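Local coordinates for protein putative SnoaL-like polyketide cyclase (Shewanella denitrificans, PDB 3LZA) that is of unknown exact function but probably acts as a polyketide cyclase-like enzyme of the SnoaL branch of the NTF2 clan, at residues V37-T42 against E124-M129; G78-M83 against V110-F115; H88-G93 against G100-I105; D104-G109 against S135-S140. One frame throughout, in Å; residues are numbered along the deposited sequence.

Interaction 1. Residues V37-T42 against E124-M129; sequences VFYDKT and EQVDLM
V37 and E124, F38 and Q125, Y39 and V126, and D40 and D127 pair in register along two parallel strands. The backbone ladder runs from Q125 N to V37 O (2.9 Å), through Y39 N to Q125 O and D127 N to Y39 O, and ends with K41 N on D127 O. One further bond replaces a backbone carbonyl with a side chain: M129 N donates almost straight to T42 OG1 (2.8 Å, 174°), and that hydroxyl donates to D40 OD1. This parallel pair belongs to the curved mixed NTF2-like sheet of SnoaL-like domains. Polar groups are linked on the side bearing F38, Q125, D40 and D127. The Q125 amide lies over one face of the F38 ring, planes 35° apart, OE1 3.3 Å from CE2. Its NE2 donates to D127 OD1 (2.9 Å), its OE1 is hydrogen-bonded to the Y16 hydroxyl, and T111 also holds D127 OD1. Y131 binds D40 OD2. The other side mixes apolar and polar contacts: the E124 carboxylate lies alongside the Y39 ring, which makes a cation-pi contact with K46, Y39 CD2 rests 4.1 Å from V126 CG1, and K41 CB meets L128 CD2 near the second subunit.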
# COMPACT_ATOMS: atom_id res chain seq x y z
N VAL A 37 16.18 -4.37 -2.71
CA VAL A 37 15.81 -2.96 -2.82
C VAL A 37 14.90 -2.57 -1.69
O VAL A 37 13.91 -3.26 -1.43
CB VAL A 37 15.15 -2.68 -4.22
CG1 VAL A 37 14.71 -1.23 -4.33
CG2 VAL A 37 16.14 -3.07 -5.39
N PHE A 38 15.27 -1.48 -1.00
CA PHE A 38 14.49 -0.81 0.06
C PHE A 38 14.07 0.52 -0.52
O PHE A 38 14.87 1.43 -0.61
CB PHE A 38 15.35 -0.59 1.33
CG PHE A 38 14.57 -0.25 2.56
CD1 PHE A 38 13.64 0.77 2.57
CD2 PHE A 38 14.79 -0.96 3.76
CE1 PHE A 38 12.90 1.07 3.74
CE2 PHE A 38 14.05 -0.64 4.93
CZ PHE A 38 13.12 0.36 4.90
N TYR A 39 12.79 0.60 -0.92
CA TYR A 39 12.22 1.69 -1.65
C TYR A 39 11.15 2.40 -0.81
O TYR A 39 10.13 1.82 -0.48
CB TYR A 39 11.58 1.16 -2.94
CG TYR A 39 10.97 2.16 -3.90
CD1 TYR A 39 11.42 3.47 -4.02
CD2 TYR A 39 9.95 1.77 -4.74
CE1 TYR A 39 10.87 4.34 -4.94
CE2 TYR A 39 9.37 2.64 -5.64
CZ TYR A 39 9.82 3.92 -5.72
OH TYR A 39 9.29 4.75 -6.66
N ASP A 40 11.37 3.67 -0.50
CA ASP A 40 10.30 4.47 0.07
C ASP A 40 9.70 5.27 -1.09
O ASP A 40 10.29 6.29 -1.51
CB ASP A 40 10.80 5.42 1.15
CG ASP A 40 9.65 6.13 1.86
OD1 ASP A 40 8.75 6.64 1.15
OD2 ASP A 40 9.63 6.15 3.10
N LYS A 41 8.51 4.85 -1.55
CA LYS A 41 7.91 5.47 -2.73
C LYS A 41 7.47 6.85 -2.43
O LYS A 41 7.60 7.74 -3.27
CB LYS A 41 6.71 4.66 -3.26
CG LYS A 41 6.24 5.15 -4.65
CD LYS A 41 5.10 4.28 -5.17
CE LYS A 41 4.52 4.67 -6.58
NZ LYS A 41 3.72 3.47 -7.15
N THR A 42 6.94 7.06 -1.22
CA THR A 42 6.53 8.40 -0.81
C THR A 42 7.67 9.42 -0.73
O THR A 42 7.47 10.60 -1.07
CB THR A 42 5.70 8.35 0.52
OG1 THR A 42 6.14 7.28 1.37
CG2 THR A 42 4.22 8.16 0.19
N GLU A 124 12.30 -6.96 -2.75
CA GLU A 124 11.92 -5.53 -2.64
C GLU A 124 11.02 -5.30 -1.43
O GLU A 124 10.07 -6.06 -1.20
CB GLU A 124 11.16 -5.09 -3.89
CG GLU A 124 10.86 -3.55 -3.94
CD GLU A 124 10.07 -3.07 -5.16
OE1 GLU A 124 9.37 -3.87 -5.84
OE2 GLU A 124 10.12 -1.86 -5.43
N GLN A 125 11.32 -4.24 -0.69
CA GLN A 125 10.47 -3.65 0.31
C GLN A 125 9.99 -2.31 -0.26
O GLN A 125 10.81 -1.55 -0.78
CB GLN A 125 11.22 -3.37 1.63
CG GLN A 125 10.37 -2.60 2.63
CD GLN A 125 10.96 -2.47 4.04
OE1 GLN A 125 11.94 -3.11 4.37
NE2 GLN A 125 10.31 -1.64 4.89
N VAL A 126 8.69 -2.05 -0.16
CA VAL A 126 8.13 -0.77 -0.57
C VAL A 126 7.37 -0.14 0.61
O VAL A 126 6.47 -0.75 1.19
CB VAL A 126 7.23 -0.80 -1.81
CG1 VAL A 126 6.91 0.69 -2.19
CG2 VAL A 126 7.95 -1.49 -2.99
N ASP A 127 7.80 1.07 0.98
CA ASP A 127 7.14 1.82 2.03
C ASP A 127 6.34 2.93 1.43
O ASP A 127 6.81 3.62 0.53
CB ASP A 127 8.13 2.41 3.05
CG ASP A 127 8.67 1.41 4.02
OD1 ASP A 127 8.24 0.21 4.06
OD2 ASP A 127 9.59 1.83 4.74
N LEU A 128 5.11 3.11 1.94
CA LEU A 128 4.31 4.29 1.64
C LEU A 128 3.99 4.93 3.01
O LEU A 128 3.25 4.36 3.79
CB LEU A 128 3.01 3.91 0.89
CG LEU A 128 3.09 3.27 -0.50
CD1 LEU A 128 1.83 2.48 -0.86
CD2 LEU A 128 3.33 4.37 -1.53
N MSE A 129 4.59 6.09 3.32
CA MSE A 129 4.51 6.67 4.65
C MSE A 129 3.75 7.97 4.60
O MSE A 129 3.90 8.76 3.65
CB MSE A 129 5.90 6.91 5.22
CG MSE A 129 6.82 5.73 5.26
SE MSE A 129 6.23 4.52 6.69
CE MSE A 129 6.39 5.70 8.13
O HOH W 1 10.60 4.04 4.80

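Interaction 2. Residues G78-M83 against V110-F115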
# COMPACT_ATOMS: atom_id res chain seq x y z
N GLY A 78 0.97 -15.18 -2.44
CA GLY A 78 2.30 -15.79 -2.57
C GLY A 78 3.31 -15.00 -1.72
O GLY A 78 3.04 -14.65 -0.55
N PRO A 79 4.50 -14.73 -2.29
CA PRO A 79 5.59 -14.10 -1.52
C PRO A 79 5.48 -12.60 -1.35
O PRO A 79 6.39 -12.00 -0.73
CB PRO A 79 6.83 -14.47 -2.34
CG PRO A 79 6.36 -14.72 -3.70
CD PRO A 79 4.92 -15.11 -3.64
N LEU A 80 4.40 -11.99 -1.85
CA LEU A 80 4.12 -10.57 -1.60
C LEU A 80 3.29 -10.40 -0.36
O LEU A 80 2.12 -10.80 -0.35
CB LEU A 80 3.37 -9.95 -2.79
CG LEU A 80 3.04 -8.46 -2.73
CD1 LEU A 80 4.32 -7.62 -2.74
CD2 LEU A 80 2.08 -8.07 -3.87
N VAL A 81 3.84 -9.68 0.63
CA VAL A 81 3.17 -9.56 1.89
C VAL A 81 2.86 -8.09 2.07
O VAL A 81 3.70 -7.23 1.81
CB VAL A 81 4.02 -10.14 3.10
CG1 VAL A 81 3.26 -10.01 4.45
CG2 VAL A 81 4.37 -11.63 2.88
N VAL A 82 1.65 -7.80 2.53
CA VAL A 82 1.22 -6.39 2.68
C VAL A 82 0.85 -6.13 4.13
O VAL A 82 0.08 -6.89 4.72
CB VAL A 82 -0.05 -6.08 1.78
CG1 VAL A 82 -0.50 -4.61 1.93
CG2 VAL A 82 0.26 -6.35 0.34
N MSE A 83 1.35 -5.04 4.68
CA MSE A 83 1.16 -4.73 6.09
C MSE A 83 0.70 -3.29 6.26
O MSE A 83 1.33 -2.38 5.76
CB MSE A 83 2.50 -4.98 6.81
CG MSE A 83 2.85 -6.43 6.86
SE MSE A 83 4.66 -6.70 7.46
CE MSE A 83 5.52 -6.02 5.95
N VAL A 110 1.94 2.07 4.95
CA VAL A 110 1.76 0.72 4.33
C VAL A 110 3.11 0.22 3.83
O VAL A 110 3.77 0.93 3.09
CB VAL A 110 0.71 0.76 3.18
CG1 VAL A 110 0.54 -0.58 2.51
CG2 VAL A 110 -0.66 1.16 3.76
N THR A 111 3.50 -0.99 4.23
CA THR A 111 4.77 -1.62 3.82
C THR A 111 4.46 -2.93 3.06
O THR A 111 3.71 -3.79 3.57
CB THR A 111 5.69 -1.85 5.12
OG1 THR A 111 6.03 -0.56 5.64
CG2 THR A 111 6.97 -2.62 4.79
N THR A 112 5.05 -3.12 1.87
CA THR A 112 5.05 -4.43 1.21
C THR A 112 6.45 -5.04 1.24
O THR A 112 7.44 -4.31 1.14
CB THR A 112 4.52 -4.37 -0.27
OG1 THR A 112 5.44 -3.68 -1.11
CG2 THR A 112 3.16 -3.63 -0.29
N LEU A 113 6.50 -6.36 1.41
CA LEU A 113 7.70 -7.13 1.33
C LEU A 113 7.49 -8.23 0.30
O LEU A 113 6.49 -8.93 0.33
CB LEU A 113 8.07 -7.70 2.72
CG LEU A 113 8.27 -6.70 3.87
CD1 LEU A 113 8.42 -7.44 5.21
CD2 LEU A 113 9.49 -5.79 3.65
N LYS A 114 8.42 -8.35 -0.64
CA LYS A 114 8.40 -9.42 -1.59
C LYS A 114 9.67 -10.23 -1.45
O LYS A 114 10.77 -9.73 -1.72
CB LYS A 114 8.25 -8.87 -3.03
CG LYS A 114 8.28 -9.98 -4.09
CD LYS A 114 7.96 -9.46 -5.47
CE LYS A 114 9.00 -8.49 -5.98
NZ LYS A 114 8.75 -8.18 -7.43
N PHE A 115 9.51 -11.49 -1.04
CA PHE A 115 10.61 -12.42 -0.86
C PHE A 115 10.73 -13.34 -2.05
O PHE A 115 9.76 -13.55 -2.77
CB PHE A 115 10.38 -13.26 0.41
CG PHE A 115 10.30 -12.44 1.65
CD1 PHE A 115 11.45 -12.07 2.34
CD2 PHE A 115 9.07 -12.01 2.12
CE1 PHE A 115 11.38 -11.27 3.47
CE2 PHE A 115 8.99 -11.21 3.26
CZ PHE A 115 10.14 -10.84 3.93
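M83 and L113 meet on one face of an antiparallel strand pair, two residues out of register, and the selenomethionine chain spans that offset. Its CB sits beside the strand partner's carbonyl, 3.7 Å from T111 O. CG lies anti to the carbonyl carbon (chi1 -69°), and the chain stays extended as far as the selenium, with F69 and M74 of the next strand and I17 of helix 8-21 also packing on this side chain. The bend at chi3 (-70°) then turns the terminal methyl along the sheet: M83 CE lands 3.9 Å from T111 CG2 and 3.3 Å from L113 CD1. The latter is tighter than usual carbon contact, so the exact methyl position is somewhat doubtful. A13 and Y16 of helix 8-21 pack on L113.

The opposite face carries L80, V82, T112 and K114. Here V82 CG2 and T112 CG2 lie side by side at 4.0 Å, while L80 CD1 reaches T112 CB and K114 CB; K41 and L128 of the second subunit pack on L80 and T112.

Paired backbone bonds join V81 with L113 (V81 N to L113 O, 2.8 Å) and M83 with T111. At the end of the ladder F115 N reaches P79 O at 3.2 Å from above the carbonyl plane, and P79 CB sits close to F115 O. The alternation of hydrogen-bonded and non-hydrogen-bonded pairs is that of a regular antiparallel pair; here it forms the open end of the long 80-93/102-115 hairpin in the NTF2-like sheet, one face under helix 8-21 and the other toward the second subunit.

Interaction 3. Residues H88-G93 against G100-I105; sequences HLRGPG and GKIIDI
Near the closed end of the long beta hairpin formed by strands 80-93 and 102-115, H88 and R90 reach across to a single carboxylate, that of D104. R90 is extended from CG to NE and then turns at CD-NE (chi4 72°), which brings NH1 to D104 OD2 in a salt bridge of 2.9 Å; the oxygen is met on its anti side and lies near the guanidinium plane. I102 CG2 covers one face of the same guanidinium, over its centre and 3.6 Å from CZ, so charge pairing at the edge is joined to apolar contact on the face. A lysine in place of R90 has no flat guanidinium, and would probably leave I102 CG2 without the face it covers and D104 OD2 without its in-plane N-H partner. H88, in the conformer described of the two modelled, donates NE2 to D104 OD1 at 2.7 Å; the acceptor is in the ring plane, but the donor stands 49° out of the carboxylate plane.

On the face bearing L89, I103 and I105 the contact is apolar. L89 CD2 touches I103 CD1 at 3.8 Å and L89 CB faces I105 CG1, on the side where helix 131-139 lies. Paired backbone bonds link L89 with I105 and G91 with I103 (I103 N to G91 O, 2.8 Å), followed by a weak one from G93 N to K101 O. With two nitrogen donors around it, the D104 carboxylate is likely to be stabilised as an anion, and its two oxygens bind the two basic residues to the neighbouring strand.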
# COMPACT_ATOMS: atom_id res chain seq x y z
N HIS A 88 5.69 3.80 15.20
CA HIS A 88 5.99 4.78 16.24
C HIS A 88 7.50 4.84 16.46
O HIS A 88 8.23 3.83 16.42
CB HIS A 88 5.24 4.46 17.52
CG HIS A 88 5.74 5.23 18.69
ND1 HIS A 88 6.79 4.79 19.46
CD2 HIS A 88 5.42 6.46 19.13
CE1 HIS A 88 7.05 5.70 20.38
NE2 HIS A 88 6.23 6.71 20.21
N LEU A 89 8.01 6.06 16.61
CA LEU A 89 9.41 6.27 16.84
C LEU A 89 9.58 7.29 17.98
O LEU A 89 8.90 8.35 18.05
CB LEU A 89 10.13 6.70 15.56
CG LEU A 89 11.65 6.76 15.70
CD1 LEU A 89 12.33 6.48 14.35
CD2 LEU A 89 12.15 8.11 16.33
N ARG A 90 10.45 6.94 18.93
CA ARG A 90 10.83 7.88 20.00
C ARG A 90 12.33 8.00 20.06
O ARG A 90 13.01 7.00 20.13
CB ARG A 90 10.30 7.44 21.35
CG ARG A 90 10.55 8.47 22.49
CD ARG A 90 10.04 7.96 23.84
NE ARG A 90 10.28 8.95 24.90
CZ ARG A 90 9.61 10.10 25.04
NH1 ARG A 90 8.63 10.45 24.22
NH2 ARG A 90 9.93 10.91 26.03
N GLY A 91 12.86 9.23 19.98
CA GLY A 91 14.29 9.40 20.02
C GLY A 91 14.79 10.83 19.99
O GLY A 91 14.01 11.77 19.83
N PRO A 92 16.10 11.01 20.16
CA PRO A 92 16.69 12.35 19.97
C PRO A 92 16.26 12.95 18.64
O PRO A 92 16.13 12.24 17.62
CB PRO A 92 18.19 12.07 20.02
CG PRO A 92 18.30 10.83 20.84
CD PRO A 92 17.14 10.01 20.46
N GLY A 93 16.02 14.27 18.66
CA GLY A 93 15.31 14.93 17.57
C GLY A 93 16.17 15.66 16.57
O GLY A 93 15.64 16.18 15.56
N GLY A 100 17.99 18.90 21.02
CA GLY A 100 17.82 19.15 22.44
C GLY A 100 16.51 18.60 22.99
O GLY A 100 16.16 18.91 24.14
N LYS A 101 15.81 17.80 22.17
CA LYS A 101 14.49 17.25 22.50
C LYS A 101 14.42 15.78 22.12
O LYS A 101 15.11 15.34 21.22
CB LYS A 101 13.38 17.98 21.74
CG LYS A 101 13.22 19.47 22.03
CD LYS A 101 12.24 20.12 21.04
CE LYS A 101 11.82 21.54 21.50
NZ LYS A 101 11.45 22.42 20.35
N ILE A 102 13.57 15.05 22.83
CA ILE A 102 13.21 13.70 22.50
C ILE A 102 11.86 13.81 21.78
O ILE A 102 10.86 14.27 22.37
CB ILE A 102 13.05 12.83 23.77
CG1 ILE A 102 14.34 12.85 24.60
CG2 ILE A 102 12.59 11.38 23.38
CD1 ILE A 102 15.52 12.08 23.87
N ILE A 103 11.83 13.44 20.51
CA ILE A 103 10.60 13.53 19.73
C ILE A 103 9.85 12.23 19.85
O ILE A 103 10.43 11.21 20.20
CB ILE A 103 10.81 13.96 18.25
CG1 ILE A 103 11.78 13.08 17.49
CG2 ILE A 103 11.34 15.39 18.19
CD1 ILE A 103 11.19 11.75 17.02
N ASP A 104 8.55 12.29 19.60
CA ASP A 104 7.71 11.09 19.65
C ASP A 104 6.66 11.19 18.53
O ASP A 104 5.84 12.11 18.52
CB ASP A 104 7.05 11.04 21.05
CG ASP A 104 6.53 9.62 21.44
OD1 ASP A 104 5.47 9.20 20.91
OD2 ASP A 104 7.12 8.95 22.31
N ILE A 105 6.67 10.24 17.60
CA ILE A 105 5.81 10.34 16.41
C ILE A 105 5.15 9.00 16.12
O ILE A 105 5.68 7.95 16.49
CB ILE A 105 6.58 10.84 15.17
CG1 ILE A 105 7.82 9.97 14.91
CG2 ILE A 105 6.91 12.33 15.31
CD1 ILE A 105 8.80 10.44 13.80
O HOH W 2 9.68 13.76 25.06

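Interaction 4. Residues D104-G109 against S135-S140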
# COMPACT_ATOMS: atom_id res chain seq x y z
N ASP A 104 8.55 12.29 19.60
CA ASP A 104 7.71 11.09 19.65
C ASP A 104 6.66 11.19 18.53
O ASP A 104 5.84 12.11 18.52
CB ASP A 104 7.05 11.04 21.05
CG ASP A 104 6.53 9.62 21.44
OD1 ASP A 104 5.47 9.20 20.91
OD2 ASP A 104 7.12 8.95 22.31
N ILE A 105 6.67 10.24 17.60
CA ILE A 105 5.81 10.34 16.41
C ILE A 105 5.15 9.00 16.12
O ILE A 105 5.68 7.95 16.49
CB ILE A 105 6.58 10.84 15.17
CG1 ILE A 105 7.82 9.97 14.91
CG2 ILE A 105 6.91 12.33 15.31
CD1 ILE A 105 8.80 10.44 13.80
N ALA A 106 3.97 9.05 15.50
CA ALA A 106 3.20 7.85 15.16
C ALA A 106 2.76 8.10 13.74
O ALA A 106 1.88 8.94 13.53
CB ALA A 106 1.99 7.66 16.07
N ILE A 107 3.41 7.39 12.80
CA ILE A 107 3.30 7.61 11.35
C ILE A 107 2.48 6.52 10.66
O ILE A 107 2.93 5.38 10.59
CB ILE A 107 4.72 7.60 10.68
CG1 ILE A 107 5.74 8.43 11.46
CG2 ILE A 107 4.66 8.12 9.23
CD1 ILE A 107 7.06 8.55 10.75
N PRO A 108 1.29 6.86 10.11
CA PRO A 108 0.58 5.82 9.34
C PRO A 108 1.41 5.37 8.17
O PRO A 108 2.06 6.18 7.52
CB PRO A 108 -0.62 6.58 8.80
CG PRO A 108 -0.90 7.57 9.91
CD PRO A 108 0.45 8.03 10.33
N GLY A 109 1.38 4.10 7.84
CA GLY A 109 2.07 3.69 6.69
C GLY A 109 1.62 2.32 6.20
O GLY A 109 0.93 1.57 6.91
N SER A 135 5.01 15.47 9.87
CA SER A 135 5.31 16.89 9.89
C SER A 135 4.40 17.61 10.86
O SER A 135 4.88 18.43 11.63
CB SER A 135 5.14 17.53 8.51
OG SER A 135 5.58 18.87 8.54
N ASP A 136 3.09 17.33 10.81
CA ASP A 136 2.12 17.96 11.71
C ASP A 136 2.50 17.71 13.19
O ASP A 136 2.41 18.60 14.04
CB ASP A 136 0.70 17.40 11.48
CG ASP A 136 0.08 17.83 10.13
OD1 ASP A 136 0.49 18.85 9.52
OD2 ASP A 136 -0.87 17.14 9.71
N GLN A 137 2.81 16.47 13.51
CA GLN A 137 3.23 16.10 14.87
C GLN A 137 4.52 16.81 15.31
O GLN A 137 4.59 17.39 16.40
CB GLN A 137 3.38 14.57 14.99
CG GLN A 137 2.08 13.75 15.05
CD GLN A 137 2.30 12.27 14.94
OE1 GLN A 137 3.33 11.77 15.38
NE2 GLN A 137 1.34 11.53 14.34
N LEU A 138 5.54 16.77 14.46
CA LEU A 138 6.79 17.50 14.74
C LEU A 138 6.63 19.02 14.91
O LEU A 138 7.34 19.60 15.74
CB LEU A 138 7.87 17.17 13.69
CG LEU A 138 8.45 15.76 13.68
CD1 LEU A 138 9.37 15.54 12.54
CD2 LEU A 138 9.22 15.49 15.00
N GLN A 139 5.71 19.67 14.18
CA GLN A 139 5.48 21.13 14.35
C GLN A 139 5.03 21.50 15.76
O GLN A 139 5.31 22.60 16.22
CB GLN A 139 4.44 21.65 13.36
CG GLN A 139 4.92 21.75 11.94
CD GLN A 139 3.78 22.04 10.96
OE1 GLN A 139 2.86 22.81 11.25
NE2 GLN A 139 3.82 21.38 9.80
N SER A 140 4.31 20.59 16.43
CA SER A 140 3.84 20.79 17.81
C SER A 140 4.90 20.47 18.88
O SER A 140 4.70 20.77 20.07
CB SER A 140 2.56 19.98 18.08
OG SER A 140 2.75 18.56 18.10
O HOH W 3 3.03 12.61 18.56
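The strand segment bearing I105 and A106 and the helix segment bearing Q137 and L138 run nearly antiparallel, 164° between their directions, with axes 8.4 Å apart at closest approach. Helix 131-139 packs along an inner strand of the NTF2-like sheet, where strand 122-129 no longer flanks it: that strand bonds to V110 and T112 but has ended before A106, and Q137 takes up the backbone there. Its chain is extended beyond CG, and the flat amide docks on A106 with both ends. A106 N donates to Q137 OE1 at 2.8 Å, in the carbonyl plane and on a lone pair, while Q137 NE2 donates to A106 O, also at 2.8 Å. These opposed bonds fix the rotation of the amide and mimic the pairing of a neighbouring strand. An alanine in place of Q137 would probably leave the A106 N-H and C=O without these mates and the helix less firmly fastened to the strand. A water bridges D104 O (2.9 Å) to Q137 OE1, the second bond being weak. Deeper in, beside M134 and F96, the contact turns apolar, and I105 CG2, anti to its carbonyl carbon, meets L138 CD2 at 3.9 Å.

Three of the four contacts are strand pairings in one curved sheet, and the fourth brings a helix to it. Interactions 2 and 3 hold the same hairpin at its two ends, centres 28 Å apart: the former is buried and largely apolar, the latter more exposed and tied by charge. Interactions 1 and 4 are partly buried. Interaction 1 sets polar links on one face against mixed contacts on the other; it touches interaction 2 through L128 N and V110 O and through D127 and T111, and both border the second subunit. Interaction 4, joining a two-ended amide bond to a small apolar contact, shares D104 and I105 with interaction 3, the carboxylate serving the hairpin while the backbone beyond it serves the helix.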